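Local coordinates for protein bacteriohemerythrin (Methylococcus capsulatus, PDB 4XPX) that binds oxygen reversibly at a site containing two iron atoms and may store it or deliver it to oxygen-requiring enzymes, at residues F10-G15 with K122-C127; D26-L31 with D48-Y53; K30-A35 with V101-T106. All blocks are in the same frame, centred on the assembly; numbering follows the deposited sequence.

Contact 1 (F10-G15 with K122-C127)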
loop_
_atom_site.group_PDB
_atom_site.type_symbol
_atom_site.label_atom_id
_atom_site.label_comp_id
_atom_site.label_asym_id
_atom_site.label_seq_id
_atom_site.Cartn_x
_atom_site.Cartn_y
_atom_site.Cartn_z
ATOM N N PHE A 10 8.105 9.903 -5.721
ATOM C CA PHE A 10 7.360 8.677 -5.906
ATOM C C PHE A 10 6.955 8.426 -7.310
ATOM O O PHE A 10 6.397 7.326 -7.614
ATOM C CB PHE A 10 6.110 8.638 -5.023
ATOM C CG PHE A 10 6.422 8.760 -3.550
ATOM C CD1 PHE A 10 7.293 7.880 -2.950
ATOM C CD2 PHE A 10 5.867 9.759 -2.794
ATOM C CE1 PHE A 10 7.612 8.028 -1.629
ATOM C CE2 PHE A 10 6.249 9.957 -1.463
ATOM C CZ PHE A 10 7.116 9.045 -0.893
ATOM N N GLY A 11 7.166 9.340 -8.257
ATOM C CA GLY A 11 6.701 9.104 -9.610
ATOM C C GLY A 11 7.349 7.942 -10.272
ATOM O O GLY A 11 8.565 7.859 -10.268
ATOM N N THR A 12 6.572 7.068 -10.879
ATOM C CA THR A 12 7.022 5.865 -11.542
ATOM C C THR A 12 7.096 5.985 -13.020
ATOM O O THR A 12 7.623 5.059 -13.678
ATOM C CB THR A 12 6.137 4.663 -11.211
ATOM O OG1 THR A 12 4.850 4.871 -11.782
ATOM C CG2 THR A 12 6.085 4.365 -9.728
ATOM N N ASN A 13 6.573 6.942 -13.590
ATOM C CA ASN A 13 6.330 7.180 -15.011
ATOM C C ASN A 13 5.316 6.218 -15.569
ATOM O O ASN A 13 5.213 6.104 -16.836
ATOM C CB ASN A 13 7.636 7.094 -15.802
ATOM C CG ASN A 13 7.495 7.614 -17.219
ATOM O OD1 ASN A 13 6.698 8.514 -17.486
ATOM N ND2 ASN A 13 8.268 7.048 -18.138
ATOM N N VAL A 14 4.460 5.588 -14.685
ATOM C CA VAL A 14 3.425 4.635 -15.074
ATOM C C VAL A 14 2.131 5.205 -14.540
ATOM O O VAL A 14 1.908 5.288 -13.289
ATOM C CB VAL A 14 3.683 3.240 -14.532
ATOM C CG1 VAL A 14 2.581 2.300 -14.963
ATOM C CG2 VAL A 14 5.043 2.745 -15.028
ATOM N N GLY A 15 1.239 5.673 -15.429
ATOM C CA GLY A 15 0.069 6.469 -14.943
ATOM C C GLY A 15 -0.823 5.692 -14.007
ATOM O O GLY A 15 -1.217 6.257 -12.954
ATOM N N LYS A 122 9.615 2.099 -8.747
ATOM C CA LYS A 122 10.200 2.907 -9.786
ATOM C C LYS A 122 10.933 2.049 -10.783
ATOM O O LYS A 122 11.115 2.467 -11.986
ATOM C CB LYS A 122 11.124 3.999 -9.233
ATOM C CG LYS A 122 10.370 5.190 -8.684
ATOM C CD LYS A 122 11.412 6.278 -8.235
ATOM C CE LYS A 122 10.705 7.438 -7.573
ATOM N NZ LYS A 122 11.684 8.588 -7.522
ATOM N N LEU A 123 11.497 0.942 -10.375
ATOM C CA LEU A 123 12.306 0.103 -11.272
ATOM C C LEU A 123 11.481 -0.453 -12.413
ATOM O O LEU A 123 12.094 -0.813 -13.479
ATOM C CB LEU A 123 12.942 -1.044 -10.525
ATOM C CG LEU A 123 13.901 -0.588 -9.432
ATOM C CD1 LEU A 123 14.548 -1.787 -8.736
ATOM C CD2 LEU A 123 14.971 0.345 -9.890
ATOM N N TYR A 124 10.151 -0.572 -12.317
ATOM C CA TYR A 124 9.389 -1.062 -13.446
ATOM C C TYR A 124 9.029 -0.004 -14.468
ATOM O O TYR A 124 8.406 -0.307 -15.457
ATOM C CB TYR A 124 8.110 -1.875 -13.034
ATOM C CG TYR A 124 7.085 -1.139 -12.211
ATOM C CD1 TYR A 124 6.573 0.099 -12.570
ATOM C CD2 TYR A 124 6.541 -1.753 -11.071
ATOM C CE1 TYR A 124 5.596 0.738 -11.809
ATOM C CE2 TYR A 124 5.618 -1.117 -10.293
ATOM C CZ TYR A 124 5.145 0.119 -10.625
ATOM O OH TYR A 124 4.242 0.835 -9.868
ATOM N N GLY A 125 9.421 1.240 -14.220
ATOM C CA GLY A 125 8.959 2.312 -15.094
ATOM C C GLY A 125 9.351 2.095 -16.545
ATOM O O GLY A 125 8.505 2.194 -17.402
ATOM N N PRO A 126 10.652 1.828 -16.842
ATOM C CA PRO A 126 11.001 1.690 -18.302
ATOM C C PRO A 126 10.184 0.581 -18.923
ATOM O O PRO A 126 9.745 0.736 -20.123
ATOM C CB PRO A 126 12.497 1.414 -18.226
ATOM C CG PRO A 126 12.901 2.162 -17.048
ATOM C CD PRO A 126 11.812 1.938 -16.010
ATOM N N CYS A 127 9.993 -0.564 -18.282
ATOM C CA CYS A 127 9.290 -1.670 -18.878
ATOM C C CYS A 127 7.810 -1.369 -19.042
ATOM O O CYS A 127 7.200 -1.592 -20.130
ATOM C CB CYS A 127 9.452 -2.925 -17.964
ATOM S SG CYS A 127 8.624 -4.404 -18.578
HETATM O O HOH W 1 10.317 9.905 -9.406
HETATM O O HOH W 2 10.337 4.889 -12.936
#

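Contact 2 (D26-L31 with D48-Y53)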
loop_
_atom_site.group_PDB
_atom_site.type_symbol
_atom_site.label_atom_id
_atom_site.label_comp_id
_atom_site.label_asym_id
_atom_site.label_seq_id
_atom_site.Cartn_x
_atom_site.Cartn_y
_atom_site.Cartn_z
ATOM N N ASP A 26 -4.059 8.699 0.215
ATOM C CA ASP A 26 -5.267 9.344 0.776
ATOM C C ASP A 26 -5.940 8.429 1.769
ATOM O O ASP A 26 -6.448 8.890 2.839
ATOM C CB ASP A 26 -6.200 9.721 -0.356
ATOM C CG ASP A 26 -5.815 10.935 -1.133
ATOM O OD1 ASP A 26 -4.931 11.734 -0.703
ATOM O OD2 ASP A 26 -6.415 11.199 -2.279
ATOM N N MET A 27 -6.023 7.138 1.469
ATOM C CA MET A 27 -6.716 6.209 2.363
ATOM C C MET A 27 -5.902 5.972 3.631
ATOM O O MET A 27 -6.514 5.809 4.736
ATOM C CB MET A 27 -7.001 4.888 1.598
ATOM C CG MET A 27 -7.959 5.093 0.450
ATOM S SD MET A 27 -8.393 3.546 -0.387
ATOM C CE MET A 27 -9.687 2.920 0.731
ATOM N N VAL A 28 -4.569 5.916 3.551
ATOM C CA VAL A 28 -3.707 5.876 4.751
ATOM C C VAL A 28 -3.949 7.124 5.575
ATOM O O VAL A 28 -4.038 7.047 6.827
ATOM C CB VAL A 28 -2.249 5.733 4.380
ATOM C CG1 VAL A 28 -1.348 5.921 5.582
ATOM C CG2 VAL A 28 -1.957 4.373 3.734
ATOM N N ASN A 29 -4.004 8.276 4.941
ATOM C CA ASN A 29 -4.180 9.513 5.702
ATOM C C ASN A 29 -5.467 9.510 6.464
ATOM O O ASN A 29 -5.504 9.981 7.633
ATOM C CB ASN A 29 -4.129 10.710 4.732
ATOM C CG ASN A 29 -2.708 11.004 4.291
ATOM O OD1 ASN A 29 -1.756 10.510 4.875
ATOM N ND2 ASN A 29 -2.541 11.814 3.246
ATOM N N LYS A 30 -6.549 9.018 5.863
ATOM C CA LYS A 30 -7.814 8.913 6.565
ATOM C C LYS A 30 -7.686 7.975 7.724
ATOM O O LYS A 30 -8.184 8.308 8.861
ATOM C CB LYS A 30 -8.929 8.491 5.650
ATOM C CG LYS A 30 -9.382 9.500 4.677
ATOM C CD LYS A 30 -10.432 8.951 3.760
ATOM C CE LYS A 30 -10.985 9.933 2.694
ATOM N NZ LYS A 30 -11.203 11.269 3.278
ATOM N N LEU A 31 -7.098 6.829 7.538
ATOM C CA LEU A 31 -6.948 5.887 8.636
ATOM C C LEU A 31 -6.098 6.474 9.734
ATOM O O LEU A 31 -6.424 6.282 10.957
ATOM C CB LEU A 31 -6.296 4.588 8.130
ATOM C CG LEU A 31 -6.167 3.470 9.196
ATOM C CD1 LEU A 31 -7.455 3.072 9.846
ATOM C CD2 LEU A 31 -5.481 2.255 8.561
ATOM N N ASP A 48 -10.173 -1.872 6.651
ATOM C CA ASP A 48 -10.567 -2.877 5.651
ATOM C C ASP A 48 -10.587 -2.282 4.242
ATOM O O ASP A 48 -10.151 -2.933 3.298
ATOM C CB ASP A 48 -11.898 -3.476 6.000
ATOM C CG ASP A 48 -11.881 -4.370 7.241
ATOM O OD1 ASP A 48 -10.839 -4.769 7.730
ATOM O OD2 ASP A 48 -13.035 -4.673 7.758
ATOM N N ALA A 49 -11.078 -1.081 4.094
ATOM C CA ALA A 49 -11.103 -0.427 2.776
ATOM C C ALA A 49 -9.699 -0.248 2.227
ATOM O O ALA A 49 -9.433 -0.481 1.047
ATOM C CB ALA A 49 -11.853 0.914 2.860
ATOM N N LEU A 50 -8.791 0.228 3.077
ATOM C CA LEU A 50 -7.400 0.446 2.673
ATOM C C LEU A 50 -6.774 -0.879 2.222
ATOM O O LEU A 50 -6.123 -0.941 1.153
ATOM C CB LEU A 50 -6.607 1.008 3.845
ATOM C CG LEU A 50 -5.078 1.034 3.618
ATOM C CD1 LEU A 50 -4.659 1.949 2.522
ATOM C CD2 LEU A 50 -4.410 1.439 4.960
ATOM N N ILE A 51 -6.900 -1.924 3.026
ATOM C CA ILE A 51 -6.221 -3.173 2.700
ATOM C C ILE A 51 -6.797 -3.744 1.429
ATOM O O ILE A 51 -6.064 -4.270 0.567
ATOM C CB ILE A 51 -6.311 -4.144 3.885
ATOM C CG1 ILE A 51 -5.396 -3.642 5.019
ATOM C CG2 ILE A 51 -5.922 -5.546 3.454
ATOM C CD1 ILE A 51 -5.534 -4.307 6.311
ATOM N N ASP A 52 -8.132 -3.707 1.225
ATOM C CA ASP A 52 -8.693 -4.187 -0.017
ATOM C C ASP A 52 -8.095 -3.479 -1.213
ATOM O O ASP A 52 -7.755 -4.104 -2.245
ATOM C CB ASP A 52 -10.229 -4.018 0.006
ATOM C CG ASP A 52 -10.896 -4.755 -1.089
ATOM O OD1 ASP A 52 -10.939 -6.002 -0.992
ATOM O OD2 ASP A 52 -11.304 -4.157 -2.136
ATOM N N TYR A 53 -7.951 -2.160 -1.098
ATOM C CA TYR A 53 -7.424 -1.376 -2.202
ATOM C C TYR A 53 -5.975 -1.698 -2.454
ATOM O O TYR A 53 -5.544 -1.821 -3.646
ATOM C CB TYR A 53 -7.643 0.133 -1.936
ATOM C CG TYR A 53 -7.347 0.903 -3.165
ATOM C CD1 TYR A 53 -8.292 1.058 -4.124
ATOM C CD2 TYR A 53 -6.104 1.467 -3.392
ATOM C CE1 TYR A 53 -8.031 1.734 -5.325
ATOM C CE2 TYR A 53 -5.813 2.130 -4.567
ATOM C CZ TYR A 53 -6.742 2.280 -5.503
ATOM O OH TYR A 53 -6.437 2.951 -6.653
#

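Contact 3 (K30-A35 with V101-T106)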
loop_
_atom_site.group_PDB
_atom_site.type_symbol
_atom_site.label_atom_id
_atom_site.label_comp_id
_atom_site.label_asym_id
_atom_site.label_seq_id
_atom_site.Cartn_x
_atom_site.Cartn_y
_atom_site.Cartn_z
ATOM N N LYS A 30 -6.549 9.018 5.863
ATOM C CA LYS A 30 -7.814 8.913 6.565
ATOM C C LYS A 30 -7.686 7.975 7.724
ATOM O O LYS A 30 -8.184 8.308 8.861
ATOM C CB LYS A 30 -8.929 8.491 5.650
ATOM C CG LYS A 30 -9.382 9.500 4.677
ATOM C CD LYS A 30 -10.432 8.951 3.760
ATOM C CE LYS A 30 -10.985 9.933 2.694
ATOM N NZ LYS A 30 -11.203 11.269 3.278
ATOM N N LEU A 31 -7.098 6.829 7.538
ATOM C CA LEU A 31 -6.948 5.887 8.636
ATOM C C LEU A 31 -6.098 6.474 9.734
ATOM O O LEU A 31 -6.424 6.282 10.957
ATOM C CB LEU A 31 -6.296 4.588 8.130
ATOM C CG LEU A 31 -6.167 3.470 9.196
ATOM C CD1 LEU A 31 -7.455 3.072 9.846
ATOM C CD2 LEU A 31 -5.481 2.255 8.561
ATOM N N HIS A 32 -5.137 7.217 9.419
ATOM C CA HIS A 32 -4.164 7.769 10.387
ATOM C C HIS A 32 -4.822 8.690 11.367
ATOM O O HIS A 32 -4.535 8.645 12.577
ATOM C CB HIS A 32 -3.039 8.503 9.654
ATOM C CG HIS A 32 -1.984 9.054 10.560
ATOM N ND1 HIS A 32 -1.204 8.253 11.368
ATOM C CD2 HIS A 32 -1.579 10.325 10.789
ATOM C CE1 HIS A 32 -0.364 9.008 12.054
ATOM N NE2 HIS A 32 -0.570 10.269 11.721
ATOM N N ASP A 33 -5.759 9.540 10.734
ATOM C CA ASP A 33 -6.565 10.470 11.526
ATOM C C ASP A 33 -7.510 9.733 12.411
ATOM O O ASP A 33 -7.641 10.027 13.644
ATOM C CB ASP A 33 -7.240 11.456 10.576
ATOM C CG ASP A 33 -6.298 12.473 9.988
ATOM O OD1 ASP A 33 -5.144 12.676 10.423
ATOM O OD2 ASP A 33 -6.807 13.086 9.032
ATOM N N THR A 34 -8.193 8.782 11.915
ATOM C CA THR A 34 -9.150 8.011 12.704
ATOM C C THR A 34 -8.467 7.212 13.779
ATOM O O THR A 34 -9.060 6.952 14.914
ATOM C CB THR A 34 -9.991 7.205 11.730
ATOM O OG1 THR A 34 -10.554 8.066 10.701
ATOM C CG2 THR A 34 -11.082 6.471 12.463
ATOM N N ALA A 35 -7.242 6.766 13.551
ATOM C CA ALA A 35 -6.488 5.961 14.488
ATOM C C ALA A 35 -6.058 6.752 15.732
ATOM O O ALA A 35 -5.566 6.101 16.694
ATOM C CB ALA A 35 -5.303 5.310 13.812
ATOM N N VAL A 101 -5.551 -0.953 16.289
ATOM C CA VAL A 101 -4.926 -0.176 15.240
ATOM C C VAL A 101 -4.710 1.220 15.793
ATOM O O VAL A 101 -5.650 1.823 16.335
ATOM C CB VAL A 101 -5.805 -0.229 13.997
ATOM C CG1 VAL A 101 -5.413 0.835 13.026
ATOM C CG2 VAL A 101 -5.665 -1.694 13.407
ATOM N N ASN A 102 -3.494 1.746 15.636
ATOM C CA ASN A 102 -3.150 3.069 16.156
ATOM C C ASN A 102 -2.215 3.724 15.161
ATOM O O ASN A 102 -2.003 3.202 14.047
ATOM C CB ASN A 102 -2.642 2.940 17.552
ATOM C CG ASN A 102 -1.434 2.077 17.616
ATOM O OD1 ASN A 102 -0.585 2.061 16.707
ATOM N ND2 ASN A 102 -1.296 1.292 18.703
ATOM N N GLN A 103 -1.693 4.883 15.497
ATOM C CA GLN A 103 -0.874 5.619 14.560
ATOM C C GLN A 103 0.498 4.920 14.322
ATOM O O GLN A 103 1.210 5.298 13.360
ATOM C CB GLN A 103 -0.686 7.068 14.916
ATOM C CG GLN A 103 -1.983 7.834 14.740
ATOM C CD GLN A 103 -1.835 9.340 14.804
ATOM O OE1 GLN A 103 -0.867 9.864 15.417
ATOM N NE2 GLN A 103 -2.757 10.044 14.188
ATOM N N ASP A 104 0.898 3.940 15.176
ATOM C CA ASP A 104 2.054 3.149 14.754
ATOM C C ASP A 104 1.708 2.219 13.627
ATOM O O ASP A 104 2.591 1.909 12.789
ATOM C CB ASP A 104 2.581 2.309 15.913
ATOM C CG ASP A 104 3.266 3.102 16.957
ATOM O OD1 ASP A 104 3.183 4.302 17.037
ATOM O OD2 ASP A 104 4.031 2.425 17.706
ATOM N N THR A 105 0.451 1.784 13.522
ATOM C CA THR A 105 0.068 0.946 12.422
ATOM C C THR A 105 0.180 1.709 11.112
ATOM O O THR A 105 0.742 1.227 10.099
ATOM C CB THR A 105 -1.420 0.490 12.573
ATOM O OG1 THR A 105 -1.675 0.101 13.934
ATOM C CG2 THR A 105 -1.722 -0.583 11.544
ATOM N N THR A 106 -0.382 2.941 11.090
ATOM C CA THR A 106 -0.312 3.764 9.868
ATOM C C THR A 106 1.075 4.235 9.590
ATOM O O THR A 106 1.456 4.271 8.389
ATOM C CB THR A 106 -1.319 4.889 9.969
ATOM O OG1 THR A 106 -1.230 5.480 11.236
ATOM C CG2 THR A 106 -2.722 4.383 9.718
HETATM O O HOH W 3 -3.015 6.277 17.725
HETATM O O HOH W 4 -6.303 3.990 18.503
#

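Contact 1 (F10-G15 with K122-C127)
Thr-12 and Lys-122 bring the two backbones closest, 4.7 Å between their CA atoms, where the loop leading into helix 15-34 runs past the turn that follows helix 103-121. Gly-125 continues the approach: its CA sits 3.4 Å from Thr-12 O, on the side where a CB would collide with that oxygen. Tyr-124 reaches in from the turn with its ring edge toward Val-14, whose CG2 lies near the ring plane, 3.8 Å from CE1; the two side chains cross at about a right angle. CB of Thr-12 also meets CE1, obliquely, while its CG2 lies 4.0 Å from Tyr-124 OH. Thr-12 OG1 sits between the backbone N and the carbonyl carbon, chi1 67°, and from there accepts from Val-14 N at 3.0 Å, an ST turn just ahead of helix 15-34, and is also hydrogen-bonded to Asp-18. This is the iron end of the hemerythrin four-helix bundle: Tyr-124 OH hydrogen-bonds to Glu-61, a ligand of both irons, so the ring packed here is second-shell. A valine in place of Thr-12 would probably leave Val-14 N and Asp-18 without their hydroxyl partner, and the loop before helix 15-34 less firmly set. Lys-122 stretches its extended chain past Gly-11, CE 3.5 Å from Gly-11 O. One water accepts from Lys-122 NZ and lies close to Gly-11 O, and a second donates to both Thr-12 O and Lys-122 O.

Contact 2 (D26-L31 with D48-Y53)
Met-27 and Leu-50 face each other across two nearly antiparallel helices, and each fills a hollow in the opposite one. The axes of segments 26-31 and 48-53 come within 9.6 Å, with 158° between their directions. Met-27 is the larger bump on its helix: it leaves the backbone toward helix 40-67 and drops its end between Ala-49 and Tyr-53, one turn apart. Its chain runs straight as far as SD and then bends, chi3 82°, which carries the methyl toward Ala-49. There CE lies 3.6 Å from Ala-49 CB and rests against the peptide of the same residue, 3.4 Å from Ala-49 O. On the other side of the hollow SD lies 3.8 Å from Tyr-53 CB. The sulfur approaches the ring obliquely, 4.6 Å from its centroid, in a Met-aromatic contact, and the two side chains cross at about a right angle.

Leu-50 supplies the answering bump, and its two methyls divide the hollow between Met-27, Val-28 and Leu-31. CD1 meets Val-28 CG2 at 3.8 Å and also touches Met-27 CB; CD2 packs against Leu-31 CD2, likewise at 3.8 Å. Behind this layer Val-28 continues onto Val-109 and Leu-113 of helix 103-121, so the packing runs on into the bundle core, while Tyr-53 stands one turn before the iron ligand His-57 on helix 40-67. Between these two segments the chemistry is apolar, with a polarisable sulfur at its outer part, so the hold depends on complementary shape and dispersion rather than on directed bonds.

Contact 3 (K30-A35 with V101-T106)
His-32 and Gln-103 lie one upon the other, imidazole against carboxamide, with their planes only 10° apart. The amide covers one face of the ring: Gln-103 NE2 sits 3.3 Å above the plane, over the centre, and CD comes within 3.1 Å of His-32 CE1. The glutamine chain, extended beyond CG, crosses the histidine side chain at about a right angle and lays its flat end over the ring. The same NE2 donates to His-32 O at 2.8 Å in a nearly straight bond, N-H...O angle 166°. The carbonyl oxygen lies close to the amide plane of Gln-103, although the donor stands well above the carbonyl's own plane. The one amide thus stacks on the ring and bonds the backbone of the same residue, and the bond through NE2 holds the carboxamide flat over the imidazole.

At its edge the ring is held in a second way. Thr-106 OG1 lies in the plane of the imidazole, 2.8 Å from His-32 ND1, and either atom could be the donor of this hydrogen bond. Thr-106 OG1 sits between the backbone N and the carbonyl carbon, chi1 46°, which puts it at ND1 and leaves CG2 to pack against Leu-31, 3.6 Å from Leu-31 CG.

Farther along, Ala-35 CB abuts the backbone of Asn-102, 3.7 Å from its C atom. A water donates to Ala-35 O and accepts from Gln-103 N; a second lies near Ala-35 O and Val-101 O. Asn-102 and Thr-105 form a capping box: Asn-102 N donates to Thr-105 OG1 in an almost straight bond, while the return bonds to Asn-102 OD1 are weak. The arrangement joins the C-terminal part of helix 15-34 to the capped start of helix 103-121, two helices of the hemerythrin four-helix bundle, away from the iron site.

In the fold
From the N terminus, the chain passes helix 7-10 and reaches 10-15, whose partner 122-127 comes only after the last long helix; contact 1 thus closes a loop around most of the protein. Contacts 2 and 3 are nested inside it, both starting from helix 15-34 and sharing Lys-30 and Leu-31. Contact 2 closes the short hairpin to helix 40-67, and contact 3 the longer loop to the start of helix 103-121. These two touch, their centres about 10 Å apart, and tie three long helices of the bundle together. Contact 1 lies on the opposite side of the chain's centre, joining the entry to helix 15-34 with the turn and start of helix 125-129 near the C terminus.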